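Local atomic coordinates of triphenylmethane reductase (Citrobacter sp., PDB entry 2JL1), a protein that binds NADP and probably uses it to reduce triphenylmethane dyes, as a member of the NmrA-like, Rossmann-type family. Residues A[150-153]-A[154-157]; A[210-213]-A[214-217]; A[229-232]-A[233-236]; A[244-247]-A[248-252]. One frame throughout, in Å; residues are numbered along the deposited sequence.

Contact 1: residues A[150-153]-A[154-157]. Unlike the reference sequence in segment 154-157: Thr156 (reference Ile).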
loop_
_atom_site.group_PDB
_atom_site.type_symbol
_atom_site.label_atom_id
_atom_site.label_comp_id
_atom_site.label_asym_id
_atom_site.label_seq_id
_atom_site.Cartn_x
_atom_site.Cartn_y
_atom_site.Cartn_z
ATOM N N GLU A 150 -16.944 -19.563 -23.465
ATOM C CA GLU A 150 -17.348 -20.049 -24.800
ATOM C C GLU A 150 -16.149 -20.423 -25.670
ATOM O O GLU A 150 -16.265 -21.239 -26.583
ATOM C CB GLU A 150 -18.231 -19.006 -25.505
ATOM C CG GLU A 150 -17.501 -17.675 -25.813
ATOM C CD GLU A 150 -18.429 -16.559 -26.300
ATOM O OE1 GLU A 150 -19.514 -16.875 -26.844
ATOM O OE2 GLU A 150 -18.063 -15.362 -26.142
ATOM N N GLY A 151 -15.012 -19.797 -25.376
ATOM C CA GLY A 151 -13.727 -20.087 -26.002
ATOM C C GLY A 151 -13.272 -21.534 -25.920
ATOM O O GLY A 151 -12.450 -21.966 -26.741
ATOM N N LEU A 152 -13.786 -22.282 -24.940
ATOM C CA LEU A 152 -13.507 -23.720 -24.822
ATOM C C LEU A 152 -13.977 -24.529 -26.038
ATOM O O LEU A 152 -13.499 -25.633 -26.254
ATOM C CB LEU A 152 -14.098 -24.315 -23.537
ATOM C CG LEU A 152 -13.328 -24.048 -22.218
ATOM C CD1 LEU A 152 -13.906 -24.915 -21.169
ATOM C CD2 LEU A 152 -11.824 -24.342 -22.362
ATOM N N ARG A 153 -14.899 -23.975 -26.826
ATOM C CA ARG A 153 -15.330 -24.590 -28.097
ATOM C C ARG A 153 -14.143 -24.845 -29.002
ATOM O O ARG A 153 -14.109 -25.840 -29.722
ATOM C CB ARG A 153 -16.353 -23.710 -28.825
ATOM C CG ARG A 153 -17.714 -23.737 -28.175
ATOM C CD ARG A 153 -18.626 -22.637 -28.701
ATOM N NE ARG A 153 -20.017 -22.908 -28.332
ATOM C CZ ARG A 153 -20.655 -22.388 -27.277
ATOM N NH1 ARG A 153 -20.056 -21.531 -26.448
ATOM N NH2 ARG A 153 -21.920 -22.724 -27.062
ATOM N N ALA A 154 -13.177 -23.932 -28.965
ATOM C CA ALA A 154 -11.932 -24.090 -29.701
ATOM C C ALA A 154 -11.205 -25.353 -29.255
ATOM O O ALA A 154 -10.595 -26.046 -30.071
ATOM C CB ALA A 154 -11.035 -22.861 -29.501
ATOM N N SER A 155 -11.259 -25.644 -27.952
ATOM C CA SER A 155 -10.624 -26.852 -27.413
ATOM C C SER A 155 -11.399 -28.118 -27.767
ATOM O O SER A 155 -10.797 -29.155 -28.048
ATOM C CB SER A 155 -10.404 -26.730 -25.896
ATOM O OG SER A 155 -9.337 -25.819 -25.635
ATOM N N THR A 156 -12.727 -28.039 -27.756
ATOM C CA THR A 156 -13.558 -29.153 -28.213
ATOM C C THR A 156 -13.220 -29.474 -29.671
ATOM O O THR A 156 -13.140 -30.644 -30.047
ATOM C CB THR A 156 -15.069 -28.868 -28.040
ATOM O OG1 THR A 156 -15.384 -28.704 -26.645
ATOM C CG2 THR A 156 -15.929 -29.992 -28.641
ATOM N N GLU A 157 -12.975 -28.436 -30.474
ATOM C CA GLU A 157 -12.679 -28.602 -31.899
ATOM C C GLU A 157 -11.319 -29.263 -32.103
ATOM O O GLU A 157 -11.204 -30.229 -32.852
ATOM C CB GLU A 157 -12.721 -27.248 -32.637
ATOM C CG GLU A 157 -14.126 -26.610 -32.754
ATOM C CD GLU A 157 -14.095 -25.115 -33.177
ATOM O OE1 GLU A 157 -13.090 -24.669 -33.792
ATOM O OE2 GLU A 157 -15.082 -24.386 -32.893
#
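Gly151 O and Leu152 O accept from Ala154 N and Thr156 N as the chain winds from a turn into helix 153-158, the bonding changing from an i to i+3 step to the i to i+4 steps of a regular alpha-helix. This is the first turn of a short surface helix in the NADP-binding, NmrA-like fold. The bond from Ala154 N to Gly151 O (3.1 Å) is the turn-like one: the donor stands above the carbonyl plane, 52° out of it. Thr156 N meets Leu152 O in the carbonyl plane at 2.9 Å, and Ser155 N adds a weak bond to the same oxygen. Glu157 N to Arg153 O then continues the helix.

Side chains meet the backbone more than one another. The methyl of Ala154 lies against Gly151 O, with CB at 3.2 Å. Ser155 OG turns away to a hydrogen bond with Ala160 O, tying the helix to the start of strand 160-163. Leu152, Ser155 and Thr156 touch Leu213 of helix 206-217; Thr156 differs from the reference sequence. Leu152 and Arg153 also pack on Leu285. Arg153 and Glu157 are oppositely charged, yet their charged groups stay well apart. In Glu157, chi1 of -69° sets CG beside the backbone N, 3.1 Å from Arg153 O, and the chain then runs on extended.

Contact 2: residues A[210-213]-A[214-217]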
loop_
_atom_site.group_PDB
_atom_site.type_symbol
_atom_site.label_atom_id
_atom_site.label_comp_id
_atom_site.label_asym_id
_atom_site.label_seq_id
_atom_site.Cartn_x
_atom_site.Cartn_y
_atom_site.Cartn_z
ATOM N N ALA A 210 -9.998 -30.789 -18.697
ATOM C CA ALA A 210 -10.071 -31.492 -19.996
ATOM C C ALA A 210 -10.993 -32.715 -19.903
ATOM O O ALA A 210 -11.729 -33.043 -20.866
ATOM C CB ALA A 210 -8.675 -31.888 -20.483
ATOM N N GLN A 211 -10.976 -33.373 -18.747
ATOM C CA GLN A 211 -11.787 -34.584 -18.526
ATOM C C GLN A 211 -13.236 -34.185 -18.422
ATOM O O GLN A 211 -14.084 -34.822 -19.026
ATOM C CB GLN A 211 -11.332 -35.383 -17.272
ATOM C CG GLN A 211 -12.305 -36.514 -16.826
ATOM C CD GLN A 211 -12.355 -37.718 -17.771
ATOM O OE1 GLN A 211 -11.378 -38.030 -18.462
ATOM N NE2 GLN A 211 -13.507 -38.404 -17.802
ATOM N N ILE A 212 -13.518 -33.110 -17.695
ATOM C CA ILE A 212 -14.869 -32.563 -17.627
ATOM C C ILE A 212 -15.374 -32.089 -18.993
ATOM O O ILE A 212 -16.512 -32.384 -19.355
ATOM C CB ILE A 212 -14.975 -31.417 -16.572
ATOM C CG1 ILE A 212 -14.871 -31.983 -15.144
ATOM C CG2 ILE A 212 -16.262 -30.659 -16.723
ATOM C CD1 ILE A 212 -14.533 -30.912 -14.100
ATOM N N LEU A 213 -14.551 -31.354 -19.748
ATOM C CA LEU A 213 -14.929 -30.937 -21.116
ATOM C C LEU A 213 -15.213 -32.144 -22.030
ATOM O O LEU A 213 -16.156 -32.117 -22.850
ATOM C CB LEU A 213 -13.825 -30.076 -21.725
ATOM C CG LEU A 213 -14.014 -29.175 -22.953
ATOM C CD1 LEU A 213 -15.330 -28.402 -22.925
ATOM C CD2 LEU A 213 -12.805 -28.226 -23.045
ATOM N N SER A 214 -14.374 -33.173 -21.927
ATOM C CA SER A 214 -14.604 -34.455 -22.601
ATOM C C SER A 214 -15.964 -35.081 -22.249
ATOM O O SER A 214 -16.717 -35.486 -23.142
ATOM C CB SER A 214 -13.483 -35.433 -22.235
ATOM O OG SER A 214 -12.239 -34.965 -22.723
ATOM N N GLU A 215 -16.280 -35.134 -20.950
ATOM C CA GLU A 215 -17.550 -35.688 -20.460
ATOM C C GLU A 215 -18.761 -34.931 -20.979
ATOM O O GLU A 215 -19.675 -35.546 -21.494
ATOM C CB GLU A 215 -17.597 -35.738 -18.924
ATOM C CG GLU A 215 -16.820 -36.898 -18.332
ATOM C CD GLU A 215 -16.360 -36.658 -16.899
ATOM O OE1 GLU A 215 -16.854 -35.711 -16.238
ATOM O OE2 GLU A 215 -15.496 -37.432 -16.423
ATOM N N VAL A 216 -18.737 -33.603 -20.851
ATOM C CA VAL A 216 -19.840 -32.722 -21.259
ATOM C C VAL A 216 -20.068 -32.733 -22.777
ATOM O O VAL A 216 -21.214 -32.763 -23.247
ATOM C CB VAL A 216 -19.597 -31.265 -20.770
ATOM C CG1 VAL A 216 -20.610 -30.296 -21.349
ATOM C CG2 VAL A 216 -19.677 -31.187 -19.246
ATOM N N SER A 217 -18.977 -32.704 -23.533
ATOM C CA SER A 217 -19.047 -32.491 -24.979
ATOM C C SER A 217 -19.086 -33.790 -25.776
ATOM O O SER A 217 -19.488 -33.788 -26.952
ATOM C CB SER A 217 -17.847 -31.668 -25.435
ATOM O OG SER A 217 -16.690 -32.494 -25.492
#
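Ala210 O to Ser214 N, Gln211 O to Glu215 N, Ile212 O to Val216 N and Leu213 O to Ser217 N form an unbroken series of i to i+4 bonds through the last turns of helix 206-217. Two of these carbonyls are gripped twice. Ser214 OG, anti to its own carbonyl carbon (chi1 -64°), folds back to Ala210 O at 2.7 Å, reaching it from the face opposite Ser214 N. Ser217 OG reaches Leu213 O, also at 2.7 Å and from the face opposite Ser217 N, but with OG between its backbone N and carbonyl carbon.

On the exposed side, the bent Gln211 chain brings NE2 to Glu215 OE2 at 2.6 Å, in a nearly straight bond (171°). OE2 lies close to the amide plane of Gln211, while NE2 meets it on the anti side, tilted from the carboxylate plane, the two flat groups being turned 69° apart. OE1 forms a salt bridge with Lys278. Ile212 CG2 and Val216 CG2 touch loosely. Serine hydroxyls returning to a carbonyl one turn back are familiar in alpha-helices; here Ser214 OG to Val221 N and Ser217 OG to Lys219 N also fasten the helix end to the following loop.

Contact 3: residues A[229-232]-A[233-236]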
loop_
_atom_site.group_PDB
_atom_site.type_symbol
_atom_site.label_atom_id
_atom_site.label_comp_id
_atom_site.label_asym_id
_atom_site.label_seq_id
_atom_site.Cartn_x
_atom_site.Cartn_y
_atom_site.Cartn_z
ATOM N N GLU A 229 7.129 -20.221 -23.280
ATOM C CA GLU A 229 7.381 -19.643 -24.606
ATOM C C GLU A 229 6.558 -20.374 -25.679
ATOM O O GLU A 229 6.045 -19.750 -26.606
ATOM C CB GLU A 229 8.889 -19.633 -24.931
ATOM C CG GLU A 229 9.434 -18.327 -25.580
ATOM C CD GLU A 229 9.237 -17.045 -24.729
ATOM O OE1 GLU A 229 8.483 -16.160 -25.187
ATOM O OE2 GLU A 229 9.828 -16.905 -23.619
ATOM N N GLU A 230 6.388 -21.683 -25.533
ATOM C CA GLU A 230 5.487 -22.408 -26.419
ATOM C C GLU A 230 4.034 -21.918 -26.278
ATOM O O GLU A 230 3.332 -21.776 -27.274
ATOM C CB GLU A 230 5.582 -23.902 -26.184
ATOM C CG GLU A 230 6.884 -24.524 -26.696
ATOM C CD GLU A 230 7.050 -25.963 -26.258
ATOM O OE1 GLU A 230 6.676 -26.310 -25.113
ATOM O OE2 GLU A 230 7.560 -26.757 -27.070
ATOM N N GLU A 231 3.597 -21.642 -25.052
ATOM C CA GLU A 231 2.253 -21.091 -24.825
ATOM C C GLU A 231 2.041 -19.743 -25.523
ATOM O O GLU A 231 1.089 -19.592 -26.294
ATOM C CB GLU A 231 1.936 -20.964 -23.331
ATOM C CG GLU A 231 0.484 -20.512 -23.036
ATOM C CD GLU A 231 -0.573 -21.556 -23.421
ATOM O OE1 GLU A 231 -0.241 -22.758 -23.554
ATOM O OE2 GLU A 231 -1.739 -21.166 -23.590
ATOM N N LYS A 232 2.923 -18.782 -25.237
ATOM C CA LYS A 232 2.879 -17.435 -25.822
ATOM C C LYS A 232 2.715 -17.503 -27.335
ATOM O O LYS A 232 1.847 -16.815 -27.897
ATOM C CB LYS A 232 4.130 -16.642 -25.436
ATOM C CG LYS A 232 3.925 -15.138 -25.264
ATOM C CD LYS A 232 4.928 -14.534 -24.266
ATOM C CE LYS A 232 6.217 -14.061 -24.954
ATOM N NZ LYS A 232 7.232 -13.435 -24.022
ATOM N N ASN A 233 3.519 -18.351 -27.984
ATOM C CA ASN A 233 3.467 -18.569 -29.432
ATOM C C ASN A 233 2.211 -19.283 -29.943
ATOM O O ASN A 233 1.709 -18.974 -31.038
ATOM C CB ASN A 233 4.691 -19.366 -29.895
ATOM C CG ASN A 233 6.008 -18.663 -29.601
ATOM O OD1 ASN A 233 6.040 -17.508 -29.156
ATOM N ND2 ASN A 233 7.106 -19.357 -29.862
ATOM N N PHE A 234 1.724 -20.249 -29.174
ATOM C CA PHE A 234 0.499 -20.967 -29.518
ATOM C C PHE A 234 -0.681 -19.987 -29.571
ATOM O O PHE A 234 -1.499 -20.033 -30.492
ATOM C CB PHE A 234 0.227 -22.112 -28.517
ATOM C CG PHE A 234 -1.182 -22.650 -28.577
ATOM C CD1 PHE A 234 -1.549 -23.562 -29.568
ATOM C CD2 PHE A 234 -2.143 -22.220 -27.663
ATOM C CE1 PHE A 234 -2.851 -24.047 -29.637
ATOM C CE2 PHE A 234 -3.451 -22.704 -27.720
ATOM C CZ PHE A 234 -3.808 -23.619 -28.710
ATOM N N LEU A 235 -0.737 -19.088 -28.597
ATOM C CA LEU A 235 -1.840 -18.158 -28.462
ATOM C C LEU A 235 -1.806 -17.081 -29.548
ATOM O O LEU A 235 -2.852 -16.761 -30.128
ATOM C CB LEU A 235 -1.844 -17.521 -27.074
ATOM C CG LEU A 235 -2.131 -18.408 -25.843
ATOM C CD1 LEU A 235 -1.995 -17.597 -24.559
ATOM C CD2 LEU A 235 -3.518 -19.084 -25.925
ATOM N N VAL A 236 -0.623 -16.530 -29.822
ATOM C CA VAL A 236 -0.475 -15.532 -30.896
ATOM C C VAL A 236 -0.894 -16.158 -32.217
ATOM O O VAL A 236 -1.686 -15.571 -32.959
ATOM C CB VAL A 236 0.935 -14.891 -30.959
ATOM C CG1 VAL A 236 1.017 -13.839 -32.078
ATOM C CG2 VAL A 236 1.274 -14.221 -29.645
#
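Glu229 O, Glu230 O, Glu231 O and Lys232 O accept in turn from Asn233 N, Phe234 N, Leu235 N and Val236 N, part of the i to i+4 ladder of helix 228-237. The longest of the four is Asn233 N to Glu229 O, at 3.2 Å.

Van der Waals contacts largely follow the same spacing. Glu231 OE2 rests against the branch of Leu235, 3.6 Å from its CG; the CG of Glu231 is anti to the backbone N (chi1 -175°) and the chain bends at its next bond, which carries the carboxylate along the helix. The same oxygen approaches the Phe234 ring obliquely. Asn233 lays its amide carbon CG over Glu229 O at 3.2 Å, and Val236 CG2 sits equally near Lys232 O.

Charge pairing runs back along the first segment. Lys232, bent at chi3, brings NZ to 3.2 Å from Glu229 OE1, and a second salt bridge joins NZ to Glu246 of helix 242-256. Glu230 instead turns its OE1 toward the start of the helix, to Ser227 N. With carboxylates on two helices, the ammonium of Lys232 is probably stabilised in its charged form, and its link to Glu246 couples this surface helix electrostatically to the next.

Contact 4: residues A[244-247]-A[248-252]. Unlike the reference sequence in segment 244-247: Thr245 (reference Ala).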
loop_
_atom_site.group_PDB
_atom_site.type_symbol
_atom_site.label_atom_id
_atom_site.label_comp_id
_atom_site.label_asym_id
_atom_site.label_seq_id
_atom_site.Cartn_x
_atom_site.Cartn_y
_atom_site.Cartn_z
ATOM N N PHE A 244 -1.868 -9.726 -24.493
ATOM C CA PHE A 244 -2.781 -10.608 -23.752
ATOM C C PHE A 244 -2.253 -12.051 -23.705
ATOM O O PHE A 244 -2.440 -12.759 -22.724
ATOM C CB PHE A 244 -4.211 -10.557 -24.313
ATOM C CG PHE A 244 -5.243 -11.213 -23.419
ATOM C CD1 PHE A 244 -5.637 -10.612 -22.215
ATOM C CD2 PHE A 244 -5.822 -12.434 -23.775
ATOM C CE1 PHE A 244 -6.584 -11.218 -21.381
ATOM C CE2 PHE A 244 -6.772 -13.045 -22.952
ATOM C CZ PHE A 244 -7.152 -12.429 -21.746
ATOM N N THR A 245 -1.569 -12.466 -24.761
ATOM C CA THR A 245 -0.999 -13.805 -24.814
ATOM C C THR A 245 0.106 -13.986 -23.757
ATOM O O THR A 245 0.255 -15.057 -23.153
ATOM C CB THR A 245 -0.505 -14.129 -26.225
ATOM O OG1 THR A 245 -0.425 -15.543 -26.378
ATOM C CG2 THR A 245 0.852 -13.535 -26.484
ATOM N N GLU A 246 0.853 -12.906 -23.542
ATOM C CA GLU A 246 1.874 -12.814 -22.518
ATOM C C GLU A 246 1.253 -12.860 -21.129
ATOM O O GLU A 246 1.779 -13.548 -20.257
ATOM C CB GLU A 246 2.687 -11.525 -22.706
ATOM C CG GLU A 246 3.378 -11.002 -21.465
ATOM C CD GLU A 246 4.511 -11.882 -20.995
ATOM O OE1 GLU A 246 5.261 -12.394 -21.862
ATOM O OE2 GLU A 246 4.658 -12.042 -19.752
ATOM N N ILE A 247 0.150 -12.132 -20.927
ATOM C CA ILE A 247 -0.550 -12.113 -19.637
ATOM C C ILE A 247 -1.095 -13.511 -19.288
ATOM O O ILE A 247 -0.979 -13.985 -18.157
ATOM C CB ILE A 247 -1.755 -11.117 -19.638
ATOM C CG1 ILE A 247 -1.344 -9.706 -20.094
ATOM C CG2 ILE A 247 -2.448 -11.099 -18.254
ATOM C CD1 ILE A 247 -0.451 -8.921 -19.131
ATOM N N THR A 248 -1.688 -14.155 -20.279
ATOM C CA THR A 248 -2.272 -15.474 -20.111
ATOM C C THR A 248 -1.187 -16.510 -19.758
ATOM O O THR A 248 -1.339 -17.280 -18.804
ATOM C CB THR A 248 -3.016 -15.863 -21.389
ATOM O OG1 THR A 248 -4.070 -14.907 -21.607
ATOM C CG2 THR A 248 -3.602 -17.267 -21.292
ATOM N N ALA A 249 -0.100 -16.525 -20.532
ATOM C CA ALA A 249 1.025 -17.417 -20.230
ATOM C C ALA A 249 1.578 -17.130 -18.837
ATOM O O ALA A 249 2.034 -18.054 -18.160
ATOM C CB ALA A 249 2.116 -17.291 -21.259
ATOM N N ALA A 250 1.549 -15.866 -18.400
ATOM C CA ALA A 250 2.133 -15.533 -17.104
ATOM C C ALA A 250 1.240 -16.047 -15.979
ATOM O O ALA A 250 1.730 -16.458 -14.923
ATOM C CB ALA A 250 2.373 -14.029 -16.967
ATOM N N ILE A 251 -0.068 -16.024 -16.213
ATOM C CA ILE A 251 -1.037 -16.501 -15.217
ATOM C C ILE A 251 -0.918 -18.032 -15.103
ATOM O O ILE A 251 -0.953 -18.577 -13.999
ATOM C CB ILE A 251 -2.482 -16.037 -15.576
ATOM C CG1 ILE A 251 -2.648 -14.540 -15.236
ATOM C CG2 ILE A 251 -3.534 -16.838 -14.814
ATOM C CD1 ILE A 251 -3.966 -13.891 -15.825
ATOM N N TYR A 252 -0.754 -18.719 -16.239
ATOM C CA TYR A 252 -0.556 -20.170 -16.209
ATOM C C TYR A 252 0.750 -20.509 -15.485
ATOM O O TYR A 252 0.815 -21.454 -14.730
ATOM C CB TYR A 252 -0.492 -20.733 -17.623
ATOM C CG TYR A 252 -1.811 -20.829 -18.365
ATOM C CD1 TYR A 252 -3.011 -21.108 -17.703
ATOM C CD2 TYR A 252 -1.836 -20.723 -19.752
ATOM C CE1 TYR A 252 -4.213 -21.230 -18.407
ATOM C CE2 TYR A 252 -3.028 -20.845 -20.475
ATOM C CZ TYR A 252 -4.207 -21.095 -19.792
ATOM O OH TYR A 252 -5.359 -21.239 -20.511
#
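Helix 242-256, which runs close to the bound NADP, contains this contact in its first half and middle, where Phe244 O is held twice by Thr248 in a side-chain-to-backbone motif common in alpha-helices. Thr248 N and Thr248 OG1 each lie 2.9 Å from Phe244 O and come to it from opposite faces of the carbonyl plane. Putting OG1 anti to its own carbonyl carbon, the Thr248 side chain (chi1 -61°) directs the hydroxyl back along the helix. There it also lies over one face of the Phe244 ring, 3.5 Å above the plane and displaced toward the rim, with CE2 the nearest ring atom. Phe244 turns its ring forward to this position with CG anti to the backbone N (chi1 -168°).

Ala249 N to Thr245 O, Ala250 N to Glu246 O and Ile251 N to Ile247 O continue the regular ladder. Thr245, which differs from the reference sequence, and Glu246 face helix 228-237; Thr245 OG1 probably bonds to Lys232 O, though the position of the hydroxyl is doubtful. Thr248 and Ile251 pack on Phe146 of helix 144-147, and the side chain of Ile251 comes to about 6 Å from the cofactor. One turn before Ile251, Ile247 meets it across the helix surface, CG2 touching CD1 at 4.0 Å.

Overall arrangement
Contacts 2, 3 and 4 lie within single helices, whereas contact 1 spans a turn and the start of one; their neighbours set them apart. Contacts 1 and 3 lie at the surface; contacts 2 and 4 are partly buried. Contact 1 packs on contact 2 through a largely nonpolar junction centred on Leu213. Contacts 3 and 4, on consecutive helices with centres about 9 Å apart, are joined by more polar means, chiefly through the salt bridge of Lys232 with Glu246. Hydroxyls doubly secure carbonyls in contacts 2 and 4, whereas contact 1 relies mainly on backbone bonds and contact 3 adds charge pairing. Contact 4 alone approaches the NADP; the others lie away from the cofactor site.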